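Local coordinates for hypothetical protein yqeU (Bacillus subtilis, PDB 1VHK), which probably methylates N3 of a specific uridine in 16S rRNA of the assembled 30S ribosomal subunit, using S-adenosyl-L-methionine as methyl donor, at residues V32-I43 and K54-V65. Residues are numbered along the deposited sequence; the frame is centred on the assembly and turned at random.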
ATOM      1  N   VAL A  32     -18.461  23.196  -7.245  1.00 71.23           N
ATOM      2  CA  VAL A  32     -19.678  23.612  -7.897  1.00 74.45           C
ATOM      3  C   VAL A  32     -20.189  22.744  -9.021  1.00 76.63           C
ATOM      4  O   VAL A  32     -21.343  22.279  -8.949  1.00 76.78           O
ATOM      5  CB  VAL A  32     -19.580  25.074  -8.406  1.00 73.62           C
ATOM      6  CG1 VAL A  32     -20.935  25.551  -8.895  1.00 74.09           C
ATOM      7  CG2 VAL A  32     -19.056  25.972  -7.299  1.00 73.40           C
ATOM      8  N   ASN A  33     -19.437  22.570 -10.101  1.00 78.63           N
ATOM      9  CA  ASN A  33     -19.900  21.810 -11.254  1.00 80.52           C
ATOM     10  C   ASN A  33     -19.861  20.308 -11.093  1.00 80.94           C
ATOM     11  O   ASN A  33     -20.905  19.641 -11.181  1.00 81.65           O
ATOM     12  CB  ASN A  33     -19.154  22.235 -12.520  1.00 81.52           C
ATOM     13  CG  ASN A  33     -19.427  23.674 -12.901  1.00 84.07           C
ATOM     14  OD1 ASN A  33     -20.585  24.089 -12.953  1.00 85.33           O
ATOM     15  ND2 ASN A  33     -18.373  24.438 -13.166  1.00 84.52           N
ATOM     16  N   VAL A  34     -18.697  19.721 -10.870  1.00 80.86           N
ATOM     17  CA  VAL A  34     -18.552  18.281 -10.748  1.00 80.16           C
ATOM     18  C   VAL A  34     -19.361  17.657  -9.628  1.00 78.40           C
ATOM     19  O   VAL A  34     -20.094  16.685  -9.865  1.00 79.14           O
ATOM     20  CB  VAL A  34     -17.073  17.863 -10.599  1.00 81.39           C
ATOM     21  CG1 VAL A  34     -16.961  16.358 -10.392  1.00 80.52           C
ATOM     22  CG2 VAL A  34     -16.265  18.307 -11.808  1.00 81.58           C
HETATM   23  N   MSE A  35     -19.231  18.136  -8.402  1.00 76.00           N
HETATM   24  CA  MSE A  35     -19.970  17.572  -7.273  1.00 71.80           C
HETATM   25  C   MSE A  35     -21.336  18.216  -7.082  1.00 68.23           C
HETATM   26  O   MSE A  35     -22.257  17.598  -6.559  1.00 67.00           O
HETATM   27  CB  MSE A  35     -19.126  17.755  -6.002  1.00 74.99           C
HETATM   28  CG  MSE A  35     -17.743  17.145  -6.107  1.00 78.20           C
HETATM   29 SE   MSE A  35     -17.753  15.243  -5.954  1.00 85.38          SE
HETATM   30  CE  MSE A  35     -18.875  14.991  -4.437  1.00 84.08           C
ATOM     31  N   ARG A  36     -21.499  19.453  -7.514  1.00 66.11           N
ATOM     32  CA  ARG A  36     -22.675  20.266  -7.388  1.00 63.81           C
ATOM     33  C   ARG A  36     -23.167  20.436  -5.964  1.00 63.79           C
ATOM     34  O   ARG A  36     -24.301  20.132  -5.608  1.00 63.85           O
ATOM     35  CB  ARG A  36     -23.796  19.877  -8.355  1.00 59.43           C
ATOM     36  CG  ARG A  36     -23.695  20.642  -9.677  1.00 57.25           C
ATOM     37  CD  ARG A  36     -24.839  20.318 -10.637  1.00 53.61           C
ATOM     38  NE  ARG A  36     -24.549  20.899 -11.954  1.00 54.38           N
ATOM     39  CZ  ARG A  36     -24.628  22.210 -12.207  1.00 54.58           C
ATOM     40  NH1 ARG A  36     -24.348  22.683 -13.423  1.00 55.54           N
ATOM     41  NH2 ARG A  36     -24.977  23.050 -11.240  1.00 51.97           N
HETATM   42  N   MSE A  37     -22.317  21.012  -5.111  1.00 64.75           N
HETATM   43  CA  MSE A  37     -22.638  21.239  -3.716  1.00 66.32           C
HETATM   44  C   MSE A  37     -23.348  22.560  -3.477  1.00 66.46           C
HETATM   45  O   MSE A  37     -23.169  23.541  -4.189  1.00 65.88           O
HETATM   46  CB  MSE A  37     -21.353  21.164  -2.869  1.00 69.77           C
HETATM   47  CG  MSE A  37     -20.801  19.744  -2.814  1.00 74.95           C
HETATM   48 SE   MSE A  37     -19.215  19.578  -1.764  1.00 78.74          SE
HETATM   49  CE  MSE A  37     -19.929  19.559  -0.009  1.00 77.30           C
ATOM     50  N   ASN A  38     -24.176  22.586  -2.425  1.00 66.60           N
ATOM     51  CA  ASN A  38     -24.940  23.769  -2.092  1.00 67.59           C
ATOM     52  C   ASN A  38     -24.524  24.344  -0.740  1.00 67.23           C
ATOM     53  O   ASN A  38     -23.881  23.674   0.056  1.00 66.41           O
ATOM     54  CB  ASN A  38     -26.449  23.451  -2.043  1.00 69.45           C
ATOM     55  CG  ASN A  38     -26.923  22.730  -3.293  1.00 69.07           C
ATOM     56  OD1 ASN A  38     -26.906  23.297  -4.388  1.00 67.06           O
ATOM     57  ND2 ASN A  38     -27.315  21.474  -3.120  1.00 69.20           N
ATOM     58  N   GLU A  39     -24.937  25.594  -0.509  1.00 66.47           N
ATOM     59  CA  GLU A  39     -24.678  26.222   0.782  1.00 65.42           C
ATOM     60  C   GLU A  39     -25.250  25.317   1.877  1.00 63.43           C
ATOM     61  O   GLU A  39     -26.313  24.728   1.718  1.00 62.90           O
ATOM     62  CB  GLU A  39     -25.260  27.613   0.863  1.00 70.31           C
ATOM     63  CG  GLU A  39     -26.642  27.780   0.263  1.00 76.21           C
ATOM     64  CD  GLU A  39     -27.745  27.261   1.165  1.00 79.40           C
ATOM     65  OE1 GLU A  39     -27.778  27.658   2.354  1.00 80.82           O
ATOM     66  OE2 GLU A  39     -28.572  26.448   0.689  1.00 80.64           O
ATOM     67  N   GLY A  40     -24.473  25.145   2.940  1.00 60.99           N
ATOM     68  CA  GLY A  40     -24.865  24.276   4.035  1.00 57.58           C
ATOM     69  C   GLY A  40     -24.108  22.950   3.955  1.00 55.55           C
ATOM     70  O   GLY A  40     -24.076  22.180   4.909  1.00 55.51           O
ATOM     71  N   ASP A  41     -23.561  22.656   2.781  1.00 53.36           N
ATOM     72  CA  ASP A  41     -22.793  21.440   2.590  1.00 50.59           C
ATOM     73  C   ASP A  41     -21.439  21.567   3.306  1.00 48.40           C
ATOM     74  O   ASP A  41     -20.900  22.659   3.422  1.00 46.27           O
ATOM     75  CB  ASP A  41     -22.581  21.145   1.110  1.00 51.56           C
ATOM     76  CG  ASP A  41     -23.776  20.514   0.428  1.00 49.27           C
ATOM     77  OD1 ASP A  41     -23.784  20.470  -0.824  1.00 49.89           O
ATOM     78  OD2 ASP A  41     -24.694  20.052   1.128  1.00 47.11           O
ATOM     79  N   GLN A  42     -20.924  20.429   3.731  1.00 47.32           N
ATOM     80  CA  GLN A  42     -19.683  20.316   4.464  1.00 45.68           C
ATOM     81  C   GLN A  42     -18.552  19.650   3.701  1.00 43.46           C
ATOM     82  O   GLN A  42     -18.765  18.665   2.998  1.00 42.75           O
ATOM     83  CB  GLN A  42     -19.979  19.499   5.746  1.00 47.41           C
ATOM     84  CG  GLN A  42     -20.915  20.236   6.712  1.00 48.09           C
ATOM     85  CD  GLN A  42     -20.877  19.584   8.090  1.00 49.34           C
ATOM     86  OE1 GLN A  42     -20.559  18.391   8.174  1.00 49.78           O
ATOM     87  NE2 GLN A  42     -21.161  20.338   9.147  1.00 45.04           N
ATOM     88  N   ILE A  43     -17.341  20.197   3.822  1.00 41.90           N
ATOM     89  CA  ILE A  43     -16.141  19.663   3.216  1.00 38.95           C
ATOM     90  C   ILE A  43     -14.998  19.669   4.252  1.00 39.56           C
ATOM     91  O   ILE A  43     -15.078  20.172   5.358  1.00 38.93           O
ATOM     92  CB  ILE A  43     -15.581  20.387   1.978  1.00 33.92           C
ATOM     93  CG1 ILE A  43     -15.161  21.808   2.317  1.00 32.17           C
ATOM     94  CG2 ILE A  43     -16.544  20.326   0.797  1.00 32.40           C
ATOM     95  CD1 ILE A  43     -14.951  22.780   1.196  1.00 27.44           C
ATOM     96  N   LYS A  54     -12.787  21.267   9.332  1.00 38.55           N
ATOM     97  CA  LYS A  54     -14.113  20.913   8.824  1.00 39.84           C
ATOM     98  C   LYS A  54     -14.806  22.247   8.460  1.00 41.58           C
ATOM     99  O   LYS A  54     -14.850  23.202   9.255  1.00 39.36           O
ATOM    100  CB  LYS A  54     -14.928  20.116   9.784  1.00 38.84           C
ATOM    101  CG  LYS A  54     -16.063  19.329   9.165  1.00 42.13           C
ATOM    102  CD  LYS A  54     -16.556  18.250  10.118  1.00 48.12           C
ATOM    103  CE  LYS A  54     -15.409  17.447  10.707  1.00 52.74           C
ATOM    104  NZ  LYS A  54     -15.316  16.070  10.145  1.00 56.67           N
ATOM    105  N   CYS A  55     -15.148  22.368   7.178  1.00 42.36           N
ATOM    106  CA  CYS A  55     -15.760  23.592   6.692  1.00 43.50           C
ATOM    107  C   CYS A  55     -17.191  23.382   6.199  1.00 43.62           C
ATOM    108  O   CYS A  55     -17.565  22.304   5.754  1.00 43.41           O
ATOM    109  CB  CYS A  55     -14.933  24.223   5.572  1.00 44.63           C
ATOM    110  SG  CYS A  55     -13.182  24.425   5.947  1.00 48.36           S
ATOM    111  N   GLU A  56     -17.944  24.471   6.278  1.00 43.71           N
ATOM    112  CA  GLU A  56     -19.323  24.563   5.830  1.00 43.96           C
ATOM    113  C   GLU A  56     -19.429  25.551   4.670  1.00 45.29           C
ATOM    114  O   GLU A  56     -18.916  26.670   4.724  1.00 43.82           O
ATOM    115  CB  GLU A  56     -20.220  24.989   7.000  1.00 40.29           C
ATOM    116  CG  GLU A  56     -21.685  24.700   6.871  1.00 40.58           C
ATOM    117  CD  GLU A  56     -22.462  24.595   8.156  1.00 42.11           C
ATOM    118  OE1 GLU A  56     -22.480  23.513   8.791  1.00 43.56           O
ATOM    119  OE2 GLU A  56     -23.160  25.564   8.554  1.00 40.88           O
ATOM    120  N   LEU A  57     -20.029  25.134   3.553  1.00 48.18           N
ATOM    121  CA  LEU A  57     -20.183  26.059   2.429  1.00 51.33           C
ATOM    122  C   LEU A  57     -21.251  27.106   2.769  1.00 54.38           C
ATOM    123  O   LEU A  57     -22.423  26.826   2.953  1.00 52.40           O
ATOM    124  CB  LEU A  57     -20.467  25.358   1.137  1.00 53.06           C
ATOM    125  CG  LEU A  57     -19.338  24.648   0.396  1.00 55.89           C
ATOM    126  CD1 LEU A  57     -17.977  25.262   0.700  1.00 53.71           C
ATOM    127  CD2 LEU A  57     -19.341  23.157   0.675  1.00 55.92           C
ATOM    128  N   GLN A  58     -20.770  28.321   2.977  1.00 58.41           N
ATOM    129  CA  GLN A  58     -21.567  29.489   3.283  1.00 62.02           C
ATOM    130  C   GLN A  58     -22.033  30.111   1.962  1.00 64.71           C
ATOM    131  O   GLN A  58     -23.210  30.387   1.768  1.00 64.54           O
ATOM    132  CB  GLN A  58     -20.738  30.493   4.079  1.00 64.00           C
ATOM    133  CG  GLN A  58     -21.396  31.836   4.295  1.00 69.41           C
ATOM    134  CD  GLN A  58     -20.966  32.528   5.569  1.00 71.97           C
ATOM    135  OE1 GLN A  58     -21.220  33.727   5.774  1.00 73.29           O
ATOM    136  NE2 GLN A  58     -20.313  31.775   6.451  1.00 71.04           N
ATOM    137  N   SER A  59     -21.104  30.165   1.005  1.00 67.46           N
ATOM    138  CA  SER A  59     -21.441  30.723  -0.308  1.00 70.52           C
ATOM    139  C   SER A  59     -20.913  29.870  -1.445  1.00 73.13           C
ATOM    140  O   SER A  59     -19.780  29.371  -1.392  1.00 73.87           O
ATOM    141  CB  SER A  59     -20.925  32.155  -0.410  1.00 67.74           C
ATOM    142  OG  SER A  59     -20.807  32.568  -1.748  1.00 66.24           O
ATOM    143  N   VAL A  60     -21.755  29.617  -2.448  1.00 74.84           N
ATOM    144  CA  VAL A  60     -21.372  28.821  -3.599  1.00 77.70           C
ATOM    145  C   VAL A  60     -21.755  29.507  -4.911  1.00 80.24           C
ATOM    146  O   VAL A  60     -22.916  29.589  -5.298  1.00 80.60           O
ATOM    147  CB  VAL A  60     -21.906  27.390  -3.570  1.00 76.16           C
ATOM    148  CG1 VAL A  60     -21.217  26.555  -2.493  1.00 75.03           C
ATOM    149  CG2 VAL A  60     -23.410  27.342  -3.377  1.00 77.17           C
ATOM    150  N   SER A  61     -20.742  30.012  -5.609  1.00 82.39           N
ATOM    151  CA  SER A  61     -20.924  30.703  -6.884  1.00 84.33           C
ATOM    152  C   SER A  61     -20.385  29.878  -8.037  1.00 85.39           C
ATOM    153  O   SER A  61     -20.237  28.659  -7.920  1.00 85.55           O
ATOM    154  CB  SER A  61     -20.307  32.092  -6.810  1.00 85.29           C
ATOM    155  OG  SER A  61     -19.396  32.366  -7.846  1.00 85.51           O
ATOM    156  N   LYS A  62     -20.126  30.496  -9.178  1.00 86.63           N
ATOM    157  CA  LYS A  62     -19.646  29.776 -10.353  1.00 88.54           C
ATOM    158  C   LYS A  62     -18.134  29.836 -10.471  1.00 88.89           C
ATOM    159  O   LYS A  62     -17.516  29.138 -11.280  1.00 88.83           O
ATOM    160  CB  LYS A  62     -20.316  30.340 -11.613  1.00 90.95           C
ATOM    161  CG  LYS A  62     -20.063  29.576 -12.893  1.00 92.00           C
ATOM    162  CD  LYS A  62     -20.316  28.083 -12.734  1.00 93.54           C
ATOM    163  CE  LYS A  62     -21.779  27.798 -12.434  1.00 94.36           C
ATOM    164  NZ  LYS A  62     -21.976  26.472 -11.791  1.00 95.13           N
ATOM    165  N   ASP A  63     -17.508  30.664  -9.640  1.00 89.01           N
ATOM    166  CA  ASP A  63     -16.053  30.813  -9.709  1.00 89.36           C
ATOM    167  C   ASP A  63     -15.473  31.110  -8.340  1.00 88.66           C
ATOM    168  O   ASP A  63     -14.268  31.279  -8.162  1.00 89.10           O
ATOM    169  CB  ASP A  63     -15.711  31.930 -10.694  1.00 92.81           C
ATOM    170  CG  ASP A  63     -16.390  33.244 -10.364  1.00 94.74           C
ATOM    171  OD1 ASP A  63     -16.162  34.215 -11.124  1.00 95.41           O
ATOM    172  OD2 ASP A  63     -17.138  33.313  -9.363  1.00 95.17           O
ATOM    173  N   LYS A  64     -16.364  31.268  -7.367  1.00 87.65           N
ATOM    174  CA  LYS A  64     -15.955  31.550  -5.996  1.00 85.54           C
ATOM    175  C   LYS A  64     -16.801  30.724  -5.033  1.00 82.75           C
ATOM    176  O   LYS A  64     -17.993  30.518  -5.274  1.00 82.99           O
ATOM    177  CB  LYS A  64     -16.063  33.037  -5.672  1.00 89.40           C
ATOM    178  CG  LYS A  64     -14.764  33.812  -5.853  1.00 92.73           C
ATOM    179  CD  LYS A  64     -14.643  34.410  -7.244  1.00 94.12           C
ATOM    180  CE  LYS A  64     -13.214  34.800  -7.567  1.00 94.78           C
ATOM    181  NZ  LYS A  64     -12.563  35.523  -6.433  1.00 95.67           N
ATOM    182  N   VAL A  65     -16.166  30.153  -4.026  1.00 79.46           N
ATOM    183  CA  VAL A  65     -16.891  29.355  -3.025  1.00 75.24           C
ATOM    184  C   VAL A  65     -16.463  29.831  -1.640  1.00 72.04           C
ATOM    185  O   VAL A  65     -15.271  29.876  -1.341  1.00 71.66           O
ATOM    186  CB  VAL A  65     -16.654  27.859  -3.194  1.00 75.52           C
ATOM    187  CG1 VAL A  65     -16.832  27.101  -1.885  1.00 75.96           C
ATOM    188  CG2 VAL A  65     -17.594  27.257  -4.242  1.00 75.08           C
TER
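The amide of Q42 and the carboxylate of E56 lie nearly coplanar, their planes 28° apart, and Q42 NE2 points at E56 OE1 over 3.5 Å, a straight but weak bond on the sheet face they share. A second flat group, the amide of N33, is approached at its oxygen, where K62 NZ donates to N33 OD1 at 3.0 Å from 34° outside the carbonyl plane; N33 ND2 is hydrogen-bonded to H29 ND1 in the same helix. The lysine, whose CB points away from the helix, gets there by folding back at its CB-CG bond (chi2 50°) and again at the next. Q42 and E56 form a non-hydrogen-bonded pair in the antiparallel hairpin of strands 42-46 and 52-60 of the PUA domain; next to them I43 and C55, the hydrogen-bonded pair, exchange two backbone bonds. Beyond Q42 and E56 the pairing carries on into the type II turn N38 to D41: L57 N donates to D41 O at 2.6 Å and G40 N to L57 O at 2.7 Å. D41 OD1 in turn accepts from N38 N, above the carboxylate plane, tying the turn together. L57 is the apolar centre, its two methyls dividing the work, CD1 against I43 CD1 at 3.9 Å and CD2 against the selenomethionine methyl M37 CE at 3.7 Å. In the last turn of helix 26-35, V32 CG2 rests on V65 CG2 at 3.6 Å, and I31 and I23 also pack against V65.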